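Local coordinates for pseudouridylate synthase RPUSD4, mitochondrial (Homo sapiens, PDB 5UBA), which isomerises uridine to pseudouridine in mitochondrial RNAs, including the 16S ribosomal RNA, a modification needed to assemble a functional mitochondrial ribosome, at residues L209-D221 with S243-R255. Numbering follows the deposited sequence.
With CA (calcium ion), chain E.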
# COMPACT_ATOMS: atom_id res chain seq x y z
N LEU A 209 -4.14 3.10 -15.78
CA LEU A 209 -3.67 4.45 -16.09
C LEU A 209 -2.32 4.53 -16.80
O LEU A 209 -1.88 5.62 -17.13
CB LEU A 209 -3.61 5.27 -14.79
CG LEU A 209 -4.96 5.56 -14.11
CD1 LEU A 209 -4.80 6.03 -12.69
CD2 LEU A 209 -5.73 6.60 -14.92
N ASP A 210 -1.64 3.40 -17.00
CA ASP A 210 -0.26 3.42 -17.52
C ASP A 210 0.67 4.30 -16.68
O ASP A 210 1.54 4.99 -17.20
CB ASP A 210 -0.25 3.85 -19.00
CG ASP A 210 1.09 3.61 -19.67
OD1 ASP A 210 1.80 2.64 -19.29
OD2 ASP A 210 1.45 4.41 -20.56
N CYS A 211 0.46 4.28 -15.36
CA CYS A 211 1.27 5.04 -14.43
C CYS A 211 1.71 4.12 -13.30
O CYS A 211 1.25 4.27 -12.17
CB CYS A 211 0.51 6.24 -13.87
SG CYS A 211 0.07 7.50 -15.10
N PRO A 212 2.62 3.18 -13.60
CA PRO A 212 3.01 2.26 -12.52
C PRO A 212 3.70 2.97 -11.38
O PRO A 212 4.37 4.00 -11.54
CB PRO A 212 3.96 1.28 -13.20
CG PRO A 212 4.48 2.01 -14.38
CD PRO A 212 3.41 2.97 -14.82
N ILE A 213 3.55 2.41 -10.19
CA ILE A 213 4.25 2.96 -9.04
C ILE A 213 5.76 2.80 -9.22
O ILE A 213 6.22 1.77 -9.75
CB ILE A 213 3.76 2.24 -7.76
CG1 ILE A 213 2.25 2.50 -7.57
CG2 ILE A 213 4.54 2.67 -6.54
CD1 ILE A 213 1.68 1.82 -6.36
N LEU A 214 6.51 3.80 -8.76
CA LEU A 214 7.96 3.77 -8.78
C LEU A 214 8.43 2.55 -7.98
O LEU A 214 8.01 2.36 -6.84
CB LEU A 214 8.54 5.03 -8.16
CG LEU A 214 10.07 5.13 -8.09
CD1 LEU A 214 10.71 5.14 -9.47
CD2 LEU A 214 10.45 6.40 -7.34
N GLY A 215 9.27 1.72 -8.60
CA GLY A 215 9.74 0.51 -7.96
C GLY A 215 8.89 -0.70 -8.19
O GLY A 215 9.22 -1.74 -7.68
N ASP A 216 7.80 -0.58 -8.95
CA ASP A 216 6.94 -1.72 -9.19
C ASP A 216 7.44 -2.55 -10.37
O ASP A 216 6.90 -2.48 -11.46
CB ASP A 216 5.47 -1.31 -9.39
CG ASP A 216 4.54 -2.47 -9.19
OD1 ASP A 216 4.99 -3.64 -9.23
OD2 ASP A 216 3.34 -2.22 -8.89
N HIS A 217 8.46 -3.33 -10.10
CA HIS A 217 9.05 -4.15 -11.16
C HIS A 217 8.05 -5.15 -11.70
O HIS A 217 7.93 -5.33 -12.95
CB HIS A 217 10.34 -4.78 -10.65
CG HIS A 217 11.23 -3.77 -10.03
ND1 HIS A 217 11.73 -2.71 -10.75
CD2 HIS A 217 11.58 -3.55 -8.74
CE1 HIS A 217 12.43 -1.93 -9.94
NE2 HIS A 217 12.33 -2.41 -8.71
N LYS A 218 7.27 -5.76 -10.80
CA LYS A 218 6.30 -6.79 -11.17
C LYS A 218 5.27 -6.30 -12.17
O LYS A 218 4.97 -6.97 -13.17
CB LYS A 218 5.61 -7.33 -9.92
CG LYS A 218 4.52 -8.37 -10.19
CD LYS A 218 3.90 -8.90 -8.92
CE LYS A 218 4.82 -9.85 -8.17
NZ LYS A 218 4.18 -10.22 -6.87
N TYR A 219 4.72 -5.12 -11.93
CA TYR A 219 3.63 -4.63 -12.76
C TYR A 219 4.00 -3.62 -13.84
O TYR A 219 3.10 -3.05 -14.46
CB TYR A 219 2.51 -4.13 -11.83
CG TYR A 219 1.85 -5.25 -11.05
CD1 TYR A 219 1.16 -6.28 -11.70
CD2 TYR A 219 1.90 -5.31 -9.66
CE1 TYR A 219 0.54 -7.30 -10.99
CE2 TYR A 219 1.29 -6.32 -8.95
CZ TYR A 219 0.60 -7.31 -9.60
OH TYR A 219 0.00 -8.33 -8.89
N SER A 220 5.30 -3.46 -14.12
CA SER A 220 5.78 -2.52 -15.14
C SER A 220 6.24 -3.20 -16.45
O SER A 220 6.84 -4.30 -16.44
CB SER A 220 6.92 -1.67 -14.59
OG SER A 220 6.50 -0.83 -13.53
N ASP A 221 5.94 -2.52 -17.56
CA ASP A 221 6.44 -2.87 -18.89
C ASP A 221 6.00 -4.24 -19.39
O ASP A 221 6.67 -4.82 -20.26
CB ASP A 221 7.97 -2.71 -18.92
CG ASP A 221 8.43 -1.42 -18.26
OD1 ASP A 221 8.00 -0.34 -18.71
OD2 ASP A 221 9.18 -1.48 -17.25
N SER A 243 21.22 -0.04 -14.46
CA SER A 243 21.53 -1.32 -13.83
C SER A 243 21.10 -1.47 -12.36
O SER A 243 20.98 -2.59 -11.87
CB SER A 243 23.04 -1.62 -13.92
OG SER A 243 23.81 -0.76 -13.10
N LYS A 244 20.91 -0.35 -11.67
CA LYS A 244 20.51 -0.34 -10.27
C LYS A 244 19.01 -0.15 -10.10
O LYS A 244 18.52 -0.19 -8.97
CB LYS A 244 21.22 0.77 -9.51
CG LYS A 244 22.74 0.66 -9.49
CD LYS A 244 23.21 -0.59 -8.76
CE LYS A 244 24.72 -0.58 -8.55
NZ LYS A 244 25.46 -0.70 -9.84
N ALA A 245 18.27 0.06 -11.20
CA ALA A 245 16.82 0.25 -11.10
C ALA A 245 16.13 -0.92 -10.41
O ALA A 245 15.18 -0.71 -9.64
CB ALA A 245 16.21 0.49 -12.46
N ARG A 246 16.62 -2.14 -10.61
CA ARG A 246 16.03 -3.31 -9.98
C ARG A 246 15.99 -3.28 -8.45
O ARG A 246 15.19 -4.00 -7.84
CB ARG A 246 16.71 -4.60 -10.44
CG ARG A 246 18.15 -4.72 -10.01
CD ARG A 246 18.88 -5.80 -10.83
NE ARG A 246 18.43 -7.16 -10.50
CZ ARG A 246 18.96 -8.28 -11.00
NH1 ARG A 246 19.97 -8.25 -11.88
NH2 ARG A 246 18.48 -9.46 -10.61
N TYR A 247 16.85 -2.46 -7.84
CA TYR A 247 16.92 -2.33 -6.39
C TYR A 247 16.10 -1.19 -5.83
O TYR A 247 16.08 -0.97 -4.61
CB TYR A 247 18.38 -2.24 -5.91
CG TYR A 247 19.23 -3.33 -6.54
CD1 TYR A 247 18.93 -4.66 -6.37
CD2 TYR A 247 20.35 -3.00 -7.32
CE1 TYR A 247 19.72 -5.66 -6.94
CE2 TYR A 247 21.11 -3.99 -7.92
CZ TYR A 247 20.80 -5.30 -7.72
OH TYR A 247 21.55 -6.30 -8.33
N ILE A 248 15.42 -0.45 -6.69
CA ILE A 248 14.52 0.61 -6.24
C ILE A 248 13.32 -0.09 -5.55
O ILE A 248 12.70 -0.96 -6.15
CB ILE A 248 14.00 1.46 -7.40
CG1 ILE A 248 15.15 2.23 -8.07
CG2 ILE A 248 12.93 2.44 -6.96
CD1 ILE A 248 14.81 2.81 -9.40
N PRO A 249 13.02 0.33 -4.31
CA PRO A 249 11.85 -0.24 -3.63
C PRO A 249 10.53 0.29 -4.18
O PRO A 249 10.48 1.38 -4.74
CB PRO A 249 12.00 0.24 -2.20
CG PRO A 249 12.70 1.54 -2.34
CD PRO A 249 13.69 1.32 -3.45
N LEU A 250 9.47 -0.47 -3.98
CA LEU A 250 8.13 0.07 -4.22
C LEU A 250 7.90 1.31 -3.35
O LEU A 250 8.37 1.38 -2.22
CB LEU A 250 7.08 -0.97 -3.89
CG LEU A 250 5.67 -0.68 -4.38
CD1 LEU A 250 5.54 -0.80 -5.90
CD2 LEU A 250 4.72 -1.64 -3.68
N HIS A 251 7.19 2.31 -3.90
CA HIS A 251 6.84 3.55 -3.21
C HIS A 251 5.33 3.59 -3.02
O HIS A 251 4.62 4.33 -3.70
CB HIS A 251 7.33 4.78 -3.98
CG HIS A 251 8.81 4.97 -3.94
ND1 HIS A 251 9.70 4.05 -4.45
CD2 HIS A 251 9.55 6.00 -3.47
CE1 HIS A 251 10.93 4.51 -4.28
NE2 HIS A 251 10.87 5.67 -3.67
N LEU A 252 4.85 2.83 -2.05
CA LEU A 252 3.42 2.75 -1.70
C LEU A 252 3.25 2.77 -0.19
O LEU A 252 3.65 1.83 0.49
CB LEU A 252 2.78 1.51 -2.31
CG LEU A 252 1.29 1.28 -2.00
CD1 LEU A 252 0.45 2.43 -2.54
CD2 LEU A 252 0.81 -0.03 -2.60
N HIS A 253 2.68 3.86 0.31
CA HIS A 253 2.57 4.15 1.74
C HIS A 253 1.10 4.26 2.17
O HIS A 253 0.33 5.02 1.57
CB HIS A 253 3.28 5.46 2.02
CG HIS A 253 3.22 5.90 3.44
ND1 HIS A 253 3.83 5.20 4.48
CD2 HIS A 253 2.65 6.99 4.00
CE1 HIS A 253 3.65 5.87 5.60
NE2 HIS A 253 2.93 6.95 5.35
N ALA A 254 0.75 3.51 3.23
CA ALA A 254 -0.56 3.63 3.86
C ALA A 254 -0.48 4.87 4.76
O ALA A 254 0.05 4.85 5.88
CB ALA A 254 -0.89 2.37 4.65
N ARG A 255 -0.96 5.98 4.20
CA ARG A 255 -0.84 7.29 4.79
C ARG A 255 -1.83 7.57 5.89
O ARG A 255 -1.51 8.23 6.89
CB ARG A 255 -0.99 8.34 3.68
CG ARG A 255 -1.03 9.78 4.14
CD ARG A 255 0.29 10.20 4.71
NE ARG A 255 0.32 11.63 4.90
CZ ARG A 255 1.36 12.30 5.37
NH1 ARG A 255 2.48 11.67 5.70
NH2 ARG A 255 1.28 13.63 5.48
CA CA E . 8.71 -5.35 -15.10
O HOH W 1 9.96 -4.11 -16.62
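His-217 reaches across to residues 245-248, its NE2 giving a hydrogen bond to Ile-248 O (3.0 Å, 155° at the hydrogen) that lies in the carbonyl plane but is tilted a little from the ring plane. Arg-246 CA sits over one ring face as a CH-pi contact, and His-217 CE1 comes within 3.0 Å of Ala-245 O. CG stands anti to the carbonyl carbon (chi1 -51°), which turns the imidazole toward this backbone, and ND1 is tied to Gln-228. A leucine in its place would probably leave Ile-248 O without its donor and the 245-248 backbone less firmly held. Gly-215 lies where the two segments' backbones come nearest, opposite Leu-250; its CA gives a CA-H...O contact to Pro-249 O, and a side chain here would collide with that oxygen. Next to it, Leu-214 O takes two weak bonds from His-251, from N (3.1 Å) and from ND1, which divides its N-H between Leu-214 O and Pro-249 O, both weak. Leu-214 CD2 rests over the centre of the same imidazole, 3.7 Å from its centroid and 11° off the normal, while His-251 NE2 is hydrogen-bonded to Ser-282. On the other flank Leu-250 CD1 is wedged between Ile-213 CG2 and Asp-216 CB, 3.7 and 3.5 Å away. Asp-216, salt-bridged to Arg-202, accepts Tyr-219 N through OD1 in an Asx motif, and its carbonyl takes Ser-220 OG. That loop offers His-217 O and Ser-220 O to the calcium ion, with Asn-223 and Ala-226 completing the protein ligands. In this RluA-family synthase domain, the contact thus joins a calcium-binding loop to the lead-in of strand 252-259, where Leu-252 lies about 6 Å, side chain to side chain, from Asp-83, the probable catalytic aspartate.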